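PDB 5VBB: RNA pseudouridylate synthase domain-containing protein 1 from Homo sapiens, which probably isomerises uridine to pseudouridine in RNA, acting as an RluA-type pseudouridine synthase. Local coordinates for residues T96-A101 / V164-P168; I114-R120 / T173-H179. One frame throughout, in Å; residues are numbered along the deposited sequence.

Contact 1 lies in the core, its centre about 6 Å from the centre of the chain, and pairs two neighbouring strands of the large antiparallel sheet; contact 2 sits further out, its centre about 13 Å from that of the chain, where a helix meets a turn and the central strand of a small three-stranded sheet. Strand 159-168 runs on through a short loop into helix 175-182, so the second segments of both contacts are successive in the chain, and Leu-176 of the helix packs on Tyr-99, with its CD1 3.3 Å from Tyr-99 CG. Backbone hydrogen bonds and apolar side chains, Tyr-99 among them, make contact 1. Contact 2 instead centres on a histidine held between two isoleucines and, at its exposed end, on groups that bind sulfate.

Contact 1. Residues T96-A101 / V164-P168; sequences TKAYLA and VLLKP
Tyr-99, Ala-101, Val-164 and Leu-166 form the apolar centre on one face of two antiparallel strands in the central sheet of the pseudouridine synthase fold. Tyr-99 CB lies 4.3 Å from Leu-166 CB, and Ala-101 CB is 3.9 Å from Val-164 CG2 and 4.0 Å from Leu-166 CD1; Leu-176 of helix 175-182 covers Tyr-99 and Leu-166. On the other face Leu-165 (chi1 t, chi2 p) sets CD1 4.0 Å from both Ala-98 CB and Leu-100 CD2, and meets Leu-250 of helix 247-256. Both backbones are extended, their short axes 4.5 Å apart at 151°. Tyr-99/Leu-166 and Ala-101/Val-164 are hydrogen-bonded pairs, Leu-100/Leu-165 the non-hydrogen-bonded pair between. Tyr-99 N donates to Leu-166 O at 2.8 Å and Leu-166 N to Tyr-99 O at 2.7 Å; Ala-101 N to Val-164 O is 3.0 Å and Val-164 N to Ala-101 O 2.8 Å. Tyr-99, chi1 m, carries its ring to Pro-168, CE1 to CG 3.8 Å, and its side chain is about 7 Å from that of Asp-67, the probable catalytic aspartate. At the polar edge water 1 joins the strands, accepting from Lys-97 N at 2.9 Å and donating to Pro-168 O at 2.7 Å.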
loop_
_atom_site.group_PDB
_atom_site.type_symbol
_atom_site.label_atom_id
_atom_site.label_comp_id
_atom_site.label_asym_id
_atom_site.label_seq_id
_atom_site.Cartn_x
_atom_site.Cartn_y
_atom_site.Cartn_z
ATOM N N THR A 96 -2.954 5.112 -11.288
ATOM C CA THR A 96 -1.770 4.265 -11.151
ATOM C C THR A 96 -1.336 4.305 -9.679
ATOM O O THR A 96 -1.249 5.381 -9.085
ATOM C CB THR A 96 -0.651 4.717 -12.073
ATOM O OG1 THR A 96 -1.142 4.694 -13.400
ATOM C CG2 THR A 96 0.585 3.826 -11.988
ATOM N N LYS A 97 -1.052 3.131 -9.100
ATOM C CA LYS A 97 -0.584 3.032 -7.729
ATOM C C LYS A 97 0.532 2.036 -7.618
ATOM O O LYS A 97 0.498 1.030 -8.304
ATOM C CB LYS A 97 -1.707 2.517 -6.812
ATOM C CG LYS A 97 -2.978 3.313 -6.764
ATOM C CD LYS A 97 -3.813 2.902 -5.550
ATOM C CE LYS A 97 -5.193 3.501 -5.557
ATOM N NZ LYS A 97 -6.084 2.903 -4.526
ATOM N N ALA A 98 1.494 2.280 -6.718
ATOM C CA ALA A 98 2.533 1.329 -6.369
ATOM C C ALA A 98 2.828 1.433 -4.888
ATOM O O ALA A 98 2.640 2.491 -4.249
ATOM C CB ALA A 98 3.800 1.519 -7.202
ATOM N N TYR A 99 3.244 0.314 -4.320
ATOM C CA TYR A 99 3.507 0.205 -2.900
ATOM C C TYR A 99 4.851 -0.382 -2.689
ATOM O O TYR A 99 5.346 -1.105 -3.548
ATOM C CB TYR A 99 2.500 -0.761 -2.242
ATOM C CG TYR A 99 1.058 -0.352 -2.326
ATOM C CD1 TYR A 99 0.393 -0.318 -3.549
ATOM C CD2 TYR A 99 0.342 0.001 -1.180
ATOM C CE1 TYR A 99 -0.921 0.120 -3.644
ATOM C CE2 TYR A 99 -0.995 0.391 -1.261
ATOM C CZ TYR A 99 -1.615 0.455 -2.499
ATOM O OH TYR A 99 -2.933 0.756 -2.627
ATOM N N LEU A 100 5.400 -0.158 -1.500
ATOM C CA LEU A 100 6.611 -0.803 -1.042
ATOM C C LEU A 100 6.205 -1.714 0.079
ATOM O O LEU A 100 5.270 -1.391 0.824
ATOM C CB LEU A 100 7.614 0.218 -0.491
ATOM C CG LEU A 100 8.182 1.189 -1.492
ATOM C CD1 LEU A 100 8.966 2.261 -0.809
ATOM C CD2 LEU A 100 9.054 0.486 -2.535
ATOM N N ALA A 101 6.973 -2.802 0.284
ATOM C CA ALA A 101 6.718 -3.717 1.383
ATOM C C ALA A 101 7.932 -4.489 1.749
ATOM O O ALA A 101 8.813 -4.672 0.912
ATOM C CB ALA A 101 5.608 -4.694 1.016
ATOM N N VAL A 164 10.198 -5.249 -1.508
ATOM C CA VAL A 164 9.588 -5.322 -2.825
ATOM C C VAL A 164 8.844 -4.076 -3.199
ATOM O O VAL A 164 8.386 -3.333 -2.330
ATOM C CB VAL A 164 8.624 -6.536 -2.944
ATOM C CG1 VAL A 164 9.314 -7.843 -2.569
ATOM C CG2 VAL A 164 7.371 -6.336 -2.085
ATOM N N LEU A 165 8.631 -3.917 -4.517
ATOM C CA LEU A 165 7.759 -2.903 -5.096
ATOM C C LEU A 165 6.538 -3.692 -5.603
ATOM O O LEU A 165 6.706 -4.701 -6.307
ATOM C CB LEU A 165 8.455 -2.182 -6.252
ATOM C CG LEU A 165 7.669 -1.082 -7.009
ATOM C CD1 LEU A 165 7.352 0.070 -6.115
ATOM C CD2 LEU A 165 8.467 -0.558 -8.143
ATOM N N LEU A 166 5.327 -3.243 -5.265
ATOM C CA LEU A 166 4.086 -3.893 -5.677
ATOM C C LEU A 166 3.256 -2.959 -6.477
ATOM O O LEU A 166 2.979 -1.856 -6.014
ATOM C CB LEU A 166 3.287 -4.347 -4.467
ATOM C CG LEU A 166 4.006 -5.359 -3.562
ATOM C CD1 LEU A 166 3.420 -5.376 -2.206
ATOM C CD2 LEU A 166 4.027 -6.726 -4.170
ATOM N N LYS A 167 2.838 -3.368 -7.673
ATOM C CA LYS A 167 1.972 -2.535 -8.505
ATOM C C LYS A 167 0.691 -3.314 -8.762
ATOM O O LYS A 167 0.681 -4.259 -9.558
ATOM C CB LYS A 167 2.671 -2.176 -9.802
ATOM C CG LYS A 167 1.913 -1.133 -10.625
ATOM C CD LYS A 167 2.523 -0.986 -11.980
ATOM C CE LYS A 167 1.680 -0.134 -12.872
ATOM N NZ LYS A 167 2.275 -0.029 -14.221
ATOM N N PRO A 168 -0.393 -2.994 -8.052
ATOM C CA PRO A 168 -1.650 -3.681 -8.349
ATOM C C PRO A 168 -2.301 -3.090 -9.595
ATOM O O PRO A 168 -2.279 -1.878 -9.761
ATOM C CB PRO A 168 -2.510 -3.397 -7.132
ATOM C CG PRO A 168 -2.024 -2.076 -6.580
ATOM C CD PRO A 168 -0.578 -1.919 -7.056
HETATM O O HOH W 1 -1.715 0.672 -10.460
#

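Contact 2. Residues I114-R120 / T173-H179; sequences ISHAIGR and THQLRVH. With SO4 (sulfate ion), chain D; SO4 (sulfate ion), chain B.
A histidine ring clasped between two isoleucines is the striking feature here: Ile-114 CG2 stands 3.6 Å from the centroid of the His-179 ring over one face, and Ile-118 CD1 3.8 Å from it over the opposite face, both CH-pi contacts. His-116 O lies at the ring edge, near its plane, and accepts from His-179 NE2 at 2.8 Å, while ND1 bonds Thr-146. Strand 118-120 and helix 175-179 run at 104°, their short axes 10.2 Å apart, so side chains bridge the gap: Ile-118 (m, t) places CD1 3.8 Å from Gln-175 CA and 4.1 Å from Val-178 CG1. His-174 is the N-cap residue, its O accepting from Val-178 N at 2.8 Å. Just before it, Thr-173 binds sulfate D through N to O3 (3.1 Å) and OG1 to O4 (2.6 Å); Arg-120 adds NE to O1 (3.0 Å) and NH2 to O4 (3.2 Å). Arg-177 NH1 binds sulfate B O1 at 2.7 Å and pairs with Asp-67, the probable catalytic residue; its NH2 pairs with Asp-190. Both sulfates probably come from the crystallisation liquor, but their binding suggests a surface that can hold anions, perhaps RNA phosphates.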
loop_
_atom_site.group_PDB
_atom_site.type_symbol
_atom_site.label_atom_id
_atom_site.label_comp_id
_atom_site.label_asym_id
_atom_site.label_seq_id
_atom_site.Cartn_x
_atom_site.Cartn_y
_atom_site.Cartn_z
ATOM N N ILE A 114 1.232 -11.939 -9.974
ATOM C CA ILE A 114 0.348 -12.689 -9.064
ATOM C C ILE A 114 -1.036 -12.441 -9.578
ATOM O O ILE A 114 -1.532 -11.307 -9.519
ATOM C CB ILE A 114 0.453 -12.262 -7.598
ATOM C CG1 ILE A 114 1.936 -12.091 -7.171
ATOM C CG2 ILE A 114 -0.277 -13.311 -6.751
ATOM C CD1 ILE A 114 2.140 -11.395 -5.914
ATOM N N SER A 115 -1.653 -13.480 -10.098
ATOM C CA SER A 115 -2.938 -13.364 -10.784
ATOM C C SER A 115 -4.072 -14.146 -10.123
ATOM O O SER A 115 -5.180 -14.072 -10.630
ATOM C CB SER A 115 -2.757 -13.854 -12.218
ATOM O OG SER A 115 -2.388 -15.224 -12.244
ATOM N N HIS A 116 -3.825 -14.885 -9.020
ATOM C CA HIS A 116 -4.882 -15.672 -8.365
ATOM C C HIS A 116 -6.020 -14.754 -7.998
ATOM O O HIS A 116 -5.782 -13.689 -7.429
ATOM C CB HIS A 116 -4.410 -16.327 -7.061
ATOM C CG HIS A 116 -3.328 -17.353 -7.191
ATOM N ND1 HIS A 116 -3.141 -18.073 -8.356
ATOM C CD2 HIS A 116 -2.413 -17.746 -6.276
ATOM C CE1 HIS A 116 -2.120 -18.881 -8.112
ATOM N NE2 HIS A 116 -1.640 -18.697 -6.875
ATOM N N ALA A 117 -7.248 -15.167 -8.309
ATOM C CA ALA A 117 -8.441 -14.378 -8.024
ATOM C C ALA A 117 -8.668 -14.319 -6.501
ATOM O O ALA A 117 -8.327 -15.267 -5.804
ATOM C CB ALA A 117 -9.646 -14.968 -8.742
ATOM N N ILE A 118 -9.209 -13.183 -6.014
ATOM C CA ILE A 118 -9.469 -12.907 -4.605
ATOM C C ILE A 118 -10.957 -12.868 -4.385
ATOM O O ILE A 118 -11.654 -12.160 -5.082
ATOM C CB ILE A 118 -8.770 -11.602 -4.160
ATOM C CG1 ILE A 118 -7.253 -11.776 -4.328
ATOM C CG2 ILE A 118 -9.117 -11.246 -2.697
ATOM C CD1 ILE A 118 -6.364 -10.574 -4.001
ATOM N N GLY A 119 -11.429 -13.667 -3.445
ATOM C CA GLY A 119 -12.821 -13.684 -3.035
ATOM C C GLY A 119 -12.937 -13.313 -1.576
ATOM O O GLY A 119 -11.940 -12.995 -0.917
ATOM N N ARG A 120 -14.154 -13.366 -1.054
ATOM C CA ARG A 120 -14.402 -13.059 0.348
ATOM C C ARG A 120 -14.562 -14.384 1.103
ATOM O O ARG A 120 -15.068 -15.387 0.583
ATOM C CB ARG A 120 -15.578 -12.084 0.500
ATOM C CG ARG A 120 -15.074 -10.655 0.299
ATOM C CD ARG A 120 -16.135 -9.628 -0.037
ATOM N NE ARG A 120 -15.552 -8.286 -0.166
ATOM C CZ ARG A 120 -15.229 -7.476 0.845
ATOM N NH1 ARG A 120 -15.426 -7.854 2.105
ATOM N NH2 ARG A 120 -14.705 -6.280 0.602
ATOM N N THR A 173 -10.089 -5.833 -2.081
ATOM C CA THR A 173 -9.835 -5.499 -0.671
ATOM C C THR A 173 -8.645 -6.315 -0.167
ATOM O O THR A 173 -8.516 -7.470 -0.533
ATOM C CB THR A 173 -11.107 -5.736 0.153
ATOM O OG1 THR A 173 -12.076 -4.764 -0.222
ATOM C CG2 THR A 173 -10.847 -5.685 1.677
ATOM N N HIS A 174 -7.713 -5.693 0.558
ATOM C CA HIS A 174 -6.495 -6.350 1.079
ATOM C C HIS A 174 -5.700 -7.110 -0.012
ATOM O O HIS A 174 -5.005 -8.080 0.292
ATOM C CB HIS A 174 -6.842 -7.306 2.211
ATOM C CG HIS A 174 -7.628 -6.701 3.333
ATOM N ND1 HIS A 174 -8.390 -7.488 4.164
ATOM C CD2 HIS A 174 -7.752 -5.412 3.721
ATOM C CE1 HIS A 174 -8.919 -6.668 5.062
ATOM N NE2 HIS A 174 -8.584 -5.410 4.819
ATOM N N GLN A 175 -5.812 -6.688 -1.271
ATOM C CA GLN A 175 -5.171 -7.394 -2.394
ATOM C C GLN A 175 -3.723 -7.734 -2.204
ATOM O O GLN A 175 -3.323 -8.876 -2.398
ATOM C CB GLN A 175 -5.250 -6.559 -3.654
ATOM C CG GLN A 175 -4.605 -7.244 -4.840
ATOM C CD GLN A 175 -5.064 -6.743 -6.173
ATOM O OE1 GLN A 175 -6.250 -6.454 -6.397
ATOM N NE2 GLN A 175 -4.143 -6.623 -7.101
ATOM N N LEU A 176 -2.924 -6.735 -1.871
ATOM C CA LEU A 176 -1.474 -6.919 -1.784
ATOM C C LEU A 176 -1.137 -7.863 -0.649
ATOM O O LEU A 176 -0.287 -8.736 -0.794
ATOM C CB LEU A 176 -0.801 -5.549 -1.554
ATOM C CG LEU A 176 -1.127 -4.515 -2.615
ATOM C CD1 LEU A 176 -0.572 -3.187 -2.254
ATOM C CD2 LEU A 176 -0.647 -4.957 -3.977
ATOM N N ARG A 177 -1.850 -7.726 0.466
ATOM C CA ARG A 177 -1.590 -8.576 1.613
ATOM C C ARG A 177 -2.011 -10.000 1.352
ATOM O O ARG A 177 -1.326 -10.933 1.771
ATOM C CB ARG A 177 -2.330 -8.045 2.835
ATOM C CG ARG A 177 -1.817 -6.688 3.291
ATOM C CD ARG A 177 -2.888 -5.944 4.046
ATOM N NE ARG A 177 -3.041 -6.530 5.380
ATOM C CZ ARG A 177 -3.846 -6.073 6.331
ATOM N NH1 ARG A 177 -4.624 -5.021 6.109
ATOM N NH2 ARG A 177 -3.892 -6.673 7.508
ATOM N N VAL A 178 -3.138 -10.179 0.655
ATOM C CA VAL A 178 -3.612 -11.534 0.362
ATOM C C VAL A 178 -2.697 -12.218 -0.655
ATOM O O VAL A 178 -2.365 -13.406 -0.496
ATOM C CB VAL A 178 -5.074 -11.491 -0.105
ATOM C CG1 VAL A 178 -5.537 -12.859 -0.646
ATOM C CG2 VAL A 178 -5.965 -11.012 1.024
ATOM N N HIS A 179 -2.343 -11.494 -1.723
ATOM C CA HIS A 179 -1.494 -12.033 -2.778
ATOM C C HIS A 179 -0.097 -12.428 -2.260
ATOM O O HIS A 179 0.409 -13.482 -2.646
ATOM C CB HIS A 179 -1.371 -11.051 -3.935
ATOM C CG HIS A 179 -2.389 -11.218 -5.039
ATOM N ND1 HIS A 179 -2.486 -10.297 -6.048
ATOM C CD2 HIS A 179 -3.308 -12.195 -5.254
ATOM C CE1 HIS A 179 -3.464 -10.726 -6.842
ATOM N NE2 HIS A 179 -3.935 -11.903 -6.427
HETATM S S SO4 D . -13.631 -6.607 -3.331
HETATM O O1 SO4 D . -14.738 -7.483 -2.959
HETATM O O2 SO4 D . -13.969 -5.853 -4.557
HETATM O O3 SO4 D . -12.393 -7.387 -3.493
HETATM O O4 SO4 D . -13.420 -5.681 -2.258
HETATM S S SO4 B . -6.194 -3.404 8.927
HETATM O O1 SO4 B . -6.271 -4.702 8.240
HETATM O O2 SO4 B . -7.565 -2.911 9.102
HETATM O O3 SO4 B . -5.525 -3.525 10.206
HETATM O O4 SO4 B . -5.403 -2.470 8.132
#